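Local coordinates for protein glutathione s-transferase I (Zea mays, PDB 1AXD) that conjugates glutathione to electrophilic compounds, herbicides among them, and so takes part in their detoxification in maize, at residues L83-G86 and E90-M93; Y73-R76 and E81-R84; E66-C71 and D164-S169; D158-A163 and S194-R199; R16-L21 and Q203-L208. All coordinates share one frame; numbering follows the deposited sequence.

Interaction 1: L83-G86 and E90-M93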
# COMPACT_ATOMS: atom_id res chain seq x y z
N LEU A 83 -16.49 -1.73 0.08
CA LEU A 83 -15.59 -1.33 1.16
C LEU A 83 -16.13 -1.70 2.53
O LEU A 83 -15.45 -1.50 3.52
CB LEU A 83 -15.37 0.19 1.13
CG LEU A 83 -14.15 0.83 0.47
CD1 LEU A 83 -13.29 -0.22 -0.22
CD2 LEU A 83 -14.62 1.93 -0.51
N ARG A 84 -17.37 -2.18 2.57
CA ARG A 84 -18.01 -2.57 3.83
C ARG A 84 -17.91 -1.46 4.85
O ARG A 84 -17.77 -1.73 6.04
CB ARG A 84 -17.40 -3.87 4.37
CG ARG A 84 -17.38 -5.00 3.36
CD ARG A 84 -18.77 -5.26 2.81
NE ARG A 84 -19.58 -6.07 3.72
CZ ARG A 84 -20.65 -6.77 3.36
NH1 ARG A 84 -21.07 -6.78 2.10
NH2 ARG A 84 -21.26 -7.54 4.24
N GLU A 85 -17.98 -0.21 4.38
CA GLU A 85 -17.93 0.95 5.25
C GLU A 85 -19.17 0.91 6.08
O GLU A 85 -20.24 0.67 5.54
CB GLU A 85 -17.89 2.25 4.43
CG GLU A 85 -16.61 2.50 3.62
CD GLU A 85 -15.36 2.73 4.47
OE1 GLU A 85 -15.38 2.45 5.69
OE2 GLU A 85 -14.35 3.20 3.91
N GLY A 86 -19.05 1.14 7.37
CA GLY A 86 -20.22 1.09 8.22
C GLY A 86 -19.99 -0.00 9.24
O GLY A 86 -20.24 0.19 10.42
N GLU A 90 -15.73 -5.66 9.50
CA GLU A 90 -15.68 -5.98 8.08
C GLU A 90 -14.80 -5.08 7.32
O GLU A 90 -14.04 -5.56 6.49
CB GLU A 90 -17.08 -5.98 7.48
CG GLU A 90 -17.95 -7.13 7.95
CD GLU A 90 -19.25 -7.24 7.17
OE1 GLU A 90 -19.77 -6.20 6.72
OE2 GLU A 90 -19.73 -8.38 6.98
N ALA A 91 -14.87 -3.78 7.58
CA ALA A 91 -14.02 -2.83 6.87
C ALA A 91 -12.57 -3.10 7.18
O ALA A 91 -11.74 -2.99 6.29
CB ALA A 91 -14.42 -1.38 7.23
N ALA A 92 -12.26 -3.49 8.41
CA ALA A 92 -10.89 -3.79 8.81
C ALA A 92 -10.31 -4.91 7.98
O ALA A 92 -9.15 -4.84 7.61
CB ALA A 92 -10.84 -4.13 10.30
N MET A 93 -11.10 -5.95 7.70
CA MET A 93 -10.63 -7.08 6.90
C MET A 93 -10.31 -6.67 5.47
O MET A 93 -9.30 -7.10 4.93
CB MET A 93 -11.68 -8.21 6.88
CG MET A 93 -11.94 -8.91 8.21
SD MET A 93 -10.45 -9.59 8.95
CE MET A 93 -9.89 -10.73 7.68
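Two guanidinium nitrogens of R84 grip one carboxylate oxygen of E90: NE stands 3.0 Å from OE1, and NH2 of R84 lies 3.2 Å from that same OE1 of E90. The N-H of NE is fairly straight (152°), yet it meets OE1 from above the carboxylate plane, whereas NH2 comes from the syn side on the same face. NH2 also makes a weak bond to OE2. The acid sits at the guanidinium edge with the two planes 55° apart, so this side-on salt bridge is not the flat, paired kind. R84 reaches it by bends at chi2 and at chi3 (-80°), while E90 runs extended beyond CG. In the glutathione transferase fold these residues lie where the loop leaving the thioredoxin-like domain turns into helix 88-122, the first helix of the all-helical domain. The R84 guanidinium also makes a cation-pi contact with F159. A methionine in place of R84 would probably leave the E90 carboxylate without its positive mate and F159 without its cation. Small A91 lets the loop close on the helix, its CB 3.6 Å from O of R84. Beyond A91 lies R76 of the second subunit, which packs against it.

Interaction 2: Y73-R76 and E81-R84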
# COMPACT_ATOMS: atom_id res chain seq x y z
N TYR A 73 -11.88 5.26 -4.00
CA TYR A 73 -12.76 6.36 -4.33
C TYR A 73 -13.92 5.95 -5.21
O TYR A 73 -15.03 6.37 -4.97
CB TYR A 73 -11.98 7.46 -5.02
CG TYR A 73 -12.83 8.62 -5.49
CD1 TYR A 73 -13.26 9.59 -4.59
CD2 TYR A 73 -13.17 8.77 -6.83
CE1 TYR A 73 -13.97 10.69 -5.02
CE2 TYR A 73 -13.88 9.86 -7.27
CZ TYR A 73 -14.28 10.82 -6.36
OH TYR A 73 -14.94 11.93 -6.79
N ALA A 74 -13.67 5.17 -6.25
CA ALA A 74 -14.75 4.75 -7.13
C ALA A 74 -15.79 3.94 -6.38
O ALA A 74 -16.96 4.02 -6.70
CB ALA A 74 -14.19 3.96 -8.30
N ALA A 75 -15.36 3.16 -5.39
CA ALA A 75 -16.29 2.36 -4.61
C ALA A 75 -16.97 3.26 -3.63
O ALA A 75 -18.18 3.28 -3.55
CB ALA A 75 -15.55 1.21 -3.90
N ARG A 76 -16.18 4.05 -2.93
CA ARG A 76 -16.65 5.00 -1.94
C ARG A 76 -17.73 5.93 -2.52
O ARG A 76 -18.62 6.35 -1.80
CB ARG A 76 -15.43 5.80 -1.47
CG ARG A 76 -15.57 6.57 -0.18
CD ARG A 76 -14.39 7.54 -0.02
NE ARG A 76 -13.14 6.87 0.34
CZ ARG A 76 -12.93 6.32 1.53
NH1 ARG A 76 -13.88 6.35 2.46
NH2 ARG A 76 -11.76 5.77 1.81
N GLU A 81 -20.44 -0.62 -0.85
CA GLU A 81 -20.57 -1.97 -0.32
C GLU A 81 -19.29 -2.75 -0.55
O GLU A 81 -19.02 -3.68 0.20
CB GLU A 81 -21.74 -2.67 -1.01
CG GLU A 81 -23.10 -2.01 -0.79
CD GLU A 81 -23.30 -0.70 -1.56
OE1 GLU A 81 -22.82 -0.61 -2.71
OE2 GLU A 81 -23.94 0.23 -1.01
N LEU A 82 -18.51 -2.35 -1.55
CA LEU A 82 -17.24 -3.00 -1.85
C LEU A 82 -16.19 -2.69 -0.80
O LEU A 82 -15.14 -3.29 -0.81
CB LEU A 82 -16.74 -2.57 -3.24
CG LEU A 82 -17.44 -3.09 -4.49
CD1 LEU A 82 -16.95 -2.33 -5.74
CD2 LEU A 82 -17.20 -4.60 -4.65
N LEU A 83 -16.49 -1.73 0.08
CA LEU A 83 -15.59 -1.33 1.16
C LEU A 83 -16.13 -1.70 2.53
O LEU A 83 -15.45 -1.50 3.52
CB LEU A 83 -15.37 0.19 1.13
CG LEU A 83 -14.15 0.83 0.47
CD1 LEU A 83 -13.29 -0.22 -0.22
CD2 LEU A 83 -14.62 1.93 -0.51
N ARG A 84 -17.37 -2.18 2.57
CA ARG A 84 -18.01 -2.57 3.83
C ARG A 84 -17.91 -1.46 4.85
O ARG A 84 -17.77 -1.73 6.04
CB ARG A 84 -17.40 -3.87 4.37
CG ARG A 84 -17.38 -5.00 3.36
CD ARG A 84 -18.77 -5.26 2.81
NE ARG A 84 -19.58 -6.07 3.72
CZ ARG A 84 -20.65 -6.77 3.36
NH1 ARG A 84 -21.07 -6.78 2.10
NH2 ARG A 84 -21.26 -7.54 4.24
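L83 reaches helix 67-78 through one of its two methyls. Its CB and CG only hold the side chain toward the helix; from CG the CD2 branch runs on, ending 3.6 Å from CB of A75 and equally 3.6 Å from the backbone N of R76. The same methyl lies 4.1 Å from CB of R76, so it rests against the helix surface where those two residues join. The other branch, CD1, turns to L162 of helix 162-165. The fork of leucine lets one side chain touch both helices, a methyl for each. L82 adds a looser contact from its root, with CB 4.0 Å from CB of A75, and beyond CB its side chain goes on to L165 of helix 162-165. A75, an alanine, has only a methyl to offer, which allows the chain to fold back this closely: the CA atoms of A75 and L82 are 6.1 Å apart. In glutathione transferases helix 67-78 is the last of the thioredoxin-like domain, and residues 81-84, of which 81-82 end a 3-10 segment, belong to the linker to the helical domain. The backbone of L82 is hydrogen-bonded to that of L162 in the second domain. R76 gives the contact its aliphatic root, while its guanidinium goes to the dimer interface, where NH2 forms a salt bridge with D95 of the second subunit.

Interaction 3: E66-C71 and D164-S169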
# COMPACT_ATOMS: atom_id res chain seq x y z
N GLU A 66 -2.39 7.18 -7.77
CA GLU A 66 -2.08 5.97 -7.01
C GLU A 66 -3.28 5.08 -7.22
O GLU A 66 -4.35 5.38 -6.73
CB GLU A 66 -1.84 6.24 -5.52
CG GLU A 66 -0.41 6.65 -5.18
CD GLU A 66 0.61 5.56 -5.43
OE1 GLU A 66 0.25 4.36 -5.40
OE2 GLU A 66 1.79 5.88 -5.65
N SER A 67 -3.10 4.01 -7.99
CA SER A 67 -4.17 3.09 -8.33
C SER A 67 -5.08 2.68 -7.20
O SER A 67 -6.28 2.86 -7.32
CB SER A 67 -3.62 1.87 -9.08
OG SER A 67 -2.66 1.16 -8.32
N ARG A 68 -4.54 2.20 -6.09
CA ARG A 68 -5.40 1.76 -5.00
C ARG A 68 -6.20 2.87 -4.38
O ARG A 68 -7.30 2.62 -3.91
CB ARG A 68 -4.61 0.96 -3.99
CG ARG A 68 -4.02 -0.30 -4.62
CD ARG A 68 -2.90 -0.93 -3.81
NE ARG A 68 -2.23 -1.99 -4.56
CZ ARG A 68 -1.17 -1.81 -5.35
NH1 ARG A 68 -0.66 -0.60 -5.50
NH2 ARG A 68 -0.63 -2.84 -5.99
N ALA A 69 -5.69 4.10 -4.41
CA ALA A 69 -6.44 5.23 -3.86
C ALA A 69 -7.61 5.49 -4.79
O ALA A 69 -8.72 5.67 -4.32
CB ALA A 69 -5.56 6.46 -3.71
N ILE A 70 -7.36 5.48 -6.10
CA ILE A 70 -8.41 5.70 -7.11
C ILE A 70 -9.50 4.66 -7.01
O ILE A 70 -10.64 4.96 -7.30
CB ILE A 70 -7.83 5.66 -8.53
CG1 ILE A 70 -6.84 6.82 -8.72
CG2 ILE A 70 -8.96 5.72 -9.58
CD1 ILE A 70 -6.03 6.74 -9.99
N CYS A 71 -9.13 3.45 -6.60
CA CYS A 71 -10.06 2.34 -6.45
C CYS A 71 -10.98 2.57 -5.28
O CYS A 71 -12.18 2.46 -5.44
CB CYS A 71 -9.29 1.01 -6.26
SG CYS A 71 -8.19 0.49 -7.63
N ASP A 164 -10.69 -8.28 -3.29
CA ASP A 164 -10.75 -9.26 -4.38
C ASP A 164 -10.49 -8.69 -5.73
O ASP A 164 -9.62 -9.19 -6.41
CB ASP A 164 -12.08 -9.98 -4.36
CG ASP A 164 -12.34 -10.66 -3.05
OD1 ASP A 164 -11.88 -11.82 -2.88
OD2 ASP A 164 -12.95 -10.04 -2.17
N LEU A 165 -11.21 -7.63 -6.11
CA LEU A 165 -11.05 -6.98 -7.42
C LEU A 165 -9.65 -6.47 -7.63
O LEU A 165 -9.18 -6.49 -8.76
CB LEU A 165 -12.01 -5.79 -7.57
CG LEU A 165 -13.54 -5.88 -7.59
CD1 LEU A 165 -13.98 -7.23 -8.17
CD2 LEU A 165 -14.10 -5.71 -6.19
N ASN A 166 -8.99 -6.03 -6.57
CA ASN A 166 -7.64 -5.50 -6.67
C ASN A 166 -6.60 -6.50 -7.16
O ASN A 166 -5.49 -6.10 -7.46
CB ASN A 166 -7.21 -4.91 -5.32
CG ASN A 166 -7.71 -3.49 -5.09
OD1 ASN A 166 -8.55 -3.00 -5.83
ND2 ASN A 166 -7.19 -2.83 -4.06
N HIS A 167 -6.96 -7.78 -7.22
CA HIS A 167 -6.06 -8.85 -7.68
C HIS A 167 -6.28 -9.22 -9.13
O HIS A 167 -5.48 -9.96 -9.66
CB HIS A 167 -6.31 -10.14 -6.90
CG HIS A 167 -5.84 -10.12 -5.48
ND1 HIS A 167 -6.62 -9.69 -4.43
CD2 HIS A 167 -4.69 -10.58 -4.92
CE1 HIS A 167 -5.98 -9.88 -3.29
NE2 HIS A 167 -4.81 -10.42 -3.56
N VAL A 168 -7.33 -8.74 -9.78
CA VAL A 168 -7.55 -9.19 -11.14
C VAL A 168 -6.58 -8.78 -12.19
O VAL A 168 -6.05 -9.67 -12.84
CB VAL A 168 -9.04 -9.04 -11.63
CG1 VAL A 168 -10.02 -9.38 -10.50
CG2 VAL A 168 -9.32 -7.69 -12.22
N SER A 169 -6.27 -7.49 -12.32
CA SER A 169 -5.36 -7.00 -13.36
C SER A 169 -4.02 -7.73 -13.45
O SER A 169 -3.55 -7.95 -14.56
CB SER A 169 -5.14 -5.49 -13.25
OG SER A 169 -4.53 -5.16 -12.02
O HOH W 1 -7.59 0.09 -2.79
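The side-chain amide of N166 faces two residues of helix 67-78, its oxygen toward one and its nitrogen toward the other. OD1 of N166 lies 3.9 Å from SG of C71, and ND2 of N166 is 4.1 Å from CG of R68, beside the aliphatic part of the arginine. CG of N166 lies anti to the carbonyl carbon (chi1 -83°), which carries the amide toward that helix. A water strengthens the link: it donates to the backbone O of R68 at 2.8 Å and accepts from ND2 of N166 at 3.2 Å. Asparagine suits this buried place because its N-H can hold a water that also serves the helix backbone. Its amide plane stands 86° from the guanidinium of R68, whose NH2 is committed to a salt bridge with E101. Further out, the backbone of N166 is set by the type I turn from L165 to V168. At the other side E66, at the N-cap position, and S67 bind the backbone of the bound peptide, which places the contact just behind the ligand site. Around it, helix 67-78 of the thioredoxin-like domain meets the break between helices 162-165 and 168-174, with helix 88-122 packing against N166 and R68.

Interaction 4: D158-A163 and S194-R199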
# COMPACT_ATOMS: atom_id res chain seq x y z
N ASP A 158 -17.03 -13.51 3.79
CA ASP A 158 -17.99 -14.14 2.88
C ASP A 158 -18.62 -13.23 1.86
O ASP A 158 -19.61 -13.60 1.27
CB ASP A 158 -19.10 -14.86 3.67
CG ASP A 158 -18.64 -16.17 4.30
OD1 ASP A 158 -17.61 -16.72 3.88
OD2 ASP A 158 -19.33 -16.65 5.22
N PHE A 159 -17.99 -12.09 1.58
CA PHE A 159 -18.54 -11.12 0.64
C PHE A 159 -17.46 -10.62 -0.29
O PHE A 159 -16.29 -10.69 0.07
CB PHE A 159 -19.12 -9.94 1.43
CG PHE A 159 -18.20 -9.47 2.53
CD1 PHE A 159 -17.16 -8.59 2.26
CD2 PHE A 159 -18.33 -9.96 3.82
CE1 PHE A 159 -16.25 -8.23 3.25
CE2 PHE A 159 -17.43 -9.61 4.81
CZ PHE A 159 -16.38 -8.74 4.53
N LEU A 160 -17.83 -10.17 -1.48
CA LEU A 160 -16.86 -9.62 -2.43
C LEU A 160 -16.52 -8.25 -1.92
O LEU A 160 -17.38 -7.59 -1.36
CB LEU A 160 -17.45 -9.51 -3.84
CG LEU A 160 -16.56 -8.99 -4.97
CD1 LEU A 160 -15.60 -10.08 -5.45
CD2 LEU A 160 -17.43 -8.55 -6.15
N SER A 161 -15.28 -7.82 -2.12
CA SER A 161 -14.83 -6.50 -1.69
C SER A 161 -13.72 -6.04 -2.58
O SER A 161 -13.33 -6.77 -3.50
CB SER A 161 -14.35 -6.58 -0.24
OG SER A 161 -13.22 -7.43 -0.14
N LEU A 162 -13.18 -4.85 -2.31
CA LEU A 162 -12.08 -4.28 -3.08
C LEU A 162 -10.86 -5.13 -2.98
O LEU A 162 -10.04 -5.10 -3.88
CB LEU A 162 -11.76 -2.87 -2.60
CG LEU A 162 -12.05 -1.76 -3.60
CD1 LEU A 162 -11.44 -0.47 -3.09
CD2 LEU A 162 -11.42 -2.13 -4.94
N ALA A 163 -10.75 -5.91 -1.91
CA ALA A 163 -9.61 -6.79 -1.73
C ALA A 163 -9.54 -7.77 -2.85
O ALA A 163 -8.45 -8.03 -3.35
CB ALA A 163 -9.69 -7.50 -0.36
N SER A 194 -11.91 -18.32 -10.74
CA SER A 194 -12.90 -18.61 -11.78
C SER A 194 -14.16 -17.83 -11.49
O SER A 194 -14.77 -17.29 -12.41
CB SER A 194 -13.21 -20.11 -11.82
OG SER A 194 -12.02 -20.87 -11.90
N GLY A 195 -14.55 -17.77 -10.22
CA GLY A 195 -15.75 -17.05 -9.86
C GLY A 195 -15.64 -15.60 -10.29
O GLY A 195 -16.57 -15.04 -10.83
N LEU A 196 -14.47 -15.02 -10.05
CA LEU A 196 -14.20 -13.64 -10.42
C LEU A 196 -14.20 -13.48 -11.89
O LEU A 196 -14.74 -12.51 -12.38
CB LEU A 196 -12.86 -13.16 -9.84
CG LEU A 196 -12.75 -12.93 -8.33
CD1 LEU A 196 -11.31 -12.58 -7.98
CD2 LEU A 196 -13.69 -11.81 -7.87
N MET A 197 -13.63 -14.45 -12.60
CA MET A 197 -13.55 -14.38 -14.05
C MET A 197 -14.87 -14.38 -14.75
O MET A 197 -14.93 -14.04 -15.92
CB MET A 197 -12.67 -15.51 -14.58
CG MET A 197 -11.36 -15.03 -15.11
SD MET A 197 -10.32 -16.41 -15.57
CE MET A 197 -10.75 -16.63 -17.28
N GLU A 198 -15.93 -14.75 -14.04
CA GLU A 198 -17.27 -14.75 -14.62
C GLU A 198 -17.84 -13.35 -14.66
O GLU A 198 -18.60 -13.04 -15.57
CB GLU A 198 -18.21 -15.63 -13.79
CG GLU A 198 -17.78 -17.08 -13.69
CD GLU A 198 -18.77 -17.93 -12.90
OE1 GLU A 198 -19.69 -17.37 -12.26
OE2 GLU A 198 -18.62 -19.17 -12.92
N ARG A 199 -17.49 -12.52 -13.68
CA ARG A 199 -18.01 -11.16 -13.59
C ARG A 199 -17.80 -10.34 -14.82
O ARG A 199 -16.70 -10.33 -15.37
CB ARG A 199 -17.42 -10.43 -12.39
CG ARG A 199 -17.39 -11.23 -11.10
CD ARG A 199 -16.97 -10.35 -9.93
NE ARG A 199 -18.01 -9.39 -9.59
CZ ARG A 199 -19.13 -9.70 -8.94
NH1 ARG A 199 -19.35 -10.95 -8.55
NH2 ARG A 199 -20.03 -8.77 -8.69
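L160 spreads its two methyls over L196 of helix 187-198 and R199, the N-cap residue of helix 200-208, a contact within the all-helical C-terminal domain of the glutathione transferase fold. Its CG is anti to the backbone N (chi1 -179°), which sends the isobutyl group, just ahead of helix 162-165, across to these partners. There the side chain slants across that of L196, CD1 of L160 meeting CD2 of L196 at 3.5 Å, methyl against methyl. R199 and L160 come from opposite directions, and the arginine presents a guanidinium face, not its edge: CD2 of L160 sits over the centre of that flat group. Leucine fits here because its fork serves an apolar neighbour and a charged planar one at once. The nitrogens of R199 serve polar partners: NH2 forms a salt bridge with E23 of helix 14-24, tying this corner to the N-terminal domain. A serine replacing R199 would probably strip the lid from CD2 of L160 and leave the E23 carboxylate without its charge mate. Above the guanidinium, CD2 of L160 is 3.5 Å from CZ of R199.

Interaction 5: R16-L21 and Q203-L208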
# COMPACT_ATOMS: atom_id res chain seq x y z
N ARG A 16 -6.28 -1.95 -12.87
CA ARG A 16 -6.71 -2.25 -11.51
C ARG A 16 -7.85 -1.25 -11.24
O ARG A 16 -8.87 -1.63 -10.71
CB ARG A 16 -5.56 -2.06 -10.51
CG ARG A 16 -5.90 -2.48 -9.08
CD ARG A 16 -4.70 -2.50 -8.15
NE ARG A 16 -3.64 -3.43 -8.58
CZ ARG A 16 -2.41 -3.05 -8.90
NH1 ARG A 16 -2.07 -1.77 -8.86
NH2 ARG A 16 -1.51 -3.95 -9.25
N CYS A 17 -7.67 -0.01 -11.70
CA CYS A 17 -8.65 1.05 -11.55
C CYS A 17 -9.85 0.76 -12.40
O CYS A 17 -10.96 1.00 -11.96
CB CYS A 17 -8.07 2.39 -12.00
SG CYS A 17 -6.59 2.89 -11.14
N ALA A 18 -9.63 0.29 -13.63
CA ALA A 18 -10.73 -0.03 -14.54
C ALA A 18 -11.59 -1.10 -13.98
O ALA A 18 -12.79 -1.04 -14.16
CB ALA A 18 -10.20 -0.40 -15.93
N THR A 19 -11.01 -2.04 -13.24
CA THR A 19 -11.78 -3.12 -12.64
C THR A 19 -12.77 -2.59 -11.64
O THR A 19 -13.93 -2.98 -11.69
CB THR A 19 -10.87 -4.11 -11.90
OG1 THR A 19 -9.79 -4.51 -12.76
CG2 THR A 19 -11.67 -5.37 -11.48
N ALA A 20 -12.32 -1.74 -10.73
CA ALA A 20 -13.19 -1.18 -9.70
C ALA A 20 -14.23 -0.24 -10.28
O ALA A 20 -15.37 -0.23 -9.81
CB ALA A 20 -12.35 -0.49 -8.62
N LEU A 21 -13.86 0.54 -11.29
CA LEU A 21 -14.79 1.48 -11.90
C LEU A 21 -15.87 0.72 -12.58
O LEU A 21 -17.03 1.10 -12.47
CB LEU A 21 -14.03 2.38 -12.86
CG LEU A 21 -13.09 3.40 -12.17
CD1 LEU A 21 -11.98 3.88 -13.13
CD2 LEU A 21 -13.88 4.60 -11.65
N GLN A 203 -14.50 -9.38 -17.31
CA GLN A 203 -14.48 -9.71 -18.74
C GLN A 203 -14.18 -8.49 -19.57
O GLN A 203 -13.46 -8.59 -20.55
CB GLN A 203 -15.81 -10.33 -19.15
CG GLN A 203 -16.13 -11.65 -18.46
CD GLN A 203 -17.54 -12.13 -18.73
OE1 GLN A 203 -18.43 -11.36 -19.08
NE2 GLN A 203 -17.76 -13.43 -18.54
N LYS A 204 -14.74 -7.34 -19.19
CA LYS A 204 -14.51 -6.09 -19.90
C LYS A 204 -13.07 -5.70 -19.76
O LYS A 204 -12.42 -5.41 -20.75
CB LYS A 204 -15.43 -5.00 -19.34
CG LYS A 204 -15.04 -3.55 -19.66
CD LYS A 204 -15.03 -3.24 -21.15
CE LYS A 204 -14.80 -1.74 -21.39
NZ LYS A 204 -14.66 -1.41 -22.84
N VAL A 205 -12.55 -5.75 -18.53
CA VAL A 205 -11.16 -5.41 -18.26
C VAL A 205 -10.26 -6.29 -19.06
O VAL A 205 -9.33 -5.80 -19.66
CB VAL A 205 -10.84 -5.55 -16.75
CG1 VAL A 205 -9.34 -5.32 -16.48
CG2 VAL A 205 -11.67 -4.54 -15.95
N ALA A 206 -10.55 -7.58 -19.09
CA ALA A 206 -9.75 -8.52 -19.84
C ALA A 206 -9.82 -8.14 -21.30
O ALA A 206 -8.85 -8.36 -22.01
CB ALA A 206 -10.28 -9.94 -19.61
N ALA A 207 -10.94 -7.56 -21.74
CA ALA A 207 -11.11 -7.15 -23.13
C ALA A 207 -10.31 -5.93 -23.45
O ALA A 207 -9.93 -5.75 -24.59
CB ALA A 207 -12.60 -6.91 -23.44
N LEU A 208 -10.08 -5.08 -22.46
CA LEU A 208 -9.31 -3.86 -22.66
C LEU A 208 -7.87 -4.13 -22.99
O LEU A 208 -7.19 -3.24 -23.49
CB LEU A 208 -9.39 -2.95 -21.43
CG LEU A 208 -10.77 -2.46 -21.00
CD1 LEU A 208 -10.64 -1.53 -19.77
CD2 LEU A 208 -11.43 -1.72 -22.16
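Around T19 and V205, whose CA atoms come within 6.1 Å, the short helical segments 16-21 and 203-208 run roughly antiparallel at 148°, their axes 9.4 Å apart at closest approach. V205 makes the larger part of the contact from its side. Its CG2 lies anti to the carbonyl carbon, beside the backbone N (chi1 175° to CG1), and so faces the helix surface, where CG2 of V205 is 3.6 Å from CA of T19 and CG2 of V205 is 4.0 Å from C of A18. The side chains of T19 and V205 cross at about a right angle, and both valine methyls approach OG1 of T19, CG1 of V205 at 3.8 Å. That hydroxyl can lie beside methyls because it is hydrogen-bonded back to O of T15, one turn earlier in its own helix. L208, one turn beyond V205, brings CD1 to 4.0 Å from CB of A18. The small alanine leaves the valine and leucine access to the helix, and the beta-branched threonine offers a compact surface beside it. Outward, A18 also packs on Y28, and L208 on I30, of the edge strand 28-31. The pairing joins the first helix of the thioredoxin-like domain to the C-terminal helix 200-208, part of the interface between the two domains of a glutathione transferase.

In the fold
From the N terminus, helix 14-24 waits for the last helix of the chain, so interaction 5 closes the longest loop and encloses the other four. Interaction 3 opens next, on helix 67-78, and ends at 164-169; interactions 1 and 2 fall within its span. Those two are short-range and overlap at L83 and R84, carrying the chain from helix 67-78 through the linker to helix 88-122 beside the second subunit. Interaction 4 opens before interaction 3 has closed, so the two cross, sharing helix 162-165. Interactions 3 and 5 bind the thioredoxin-like domain to the helical one, while interaction 4 fastens the helical domain to itself.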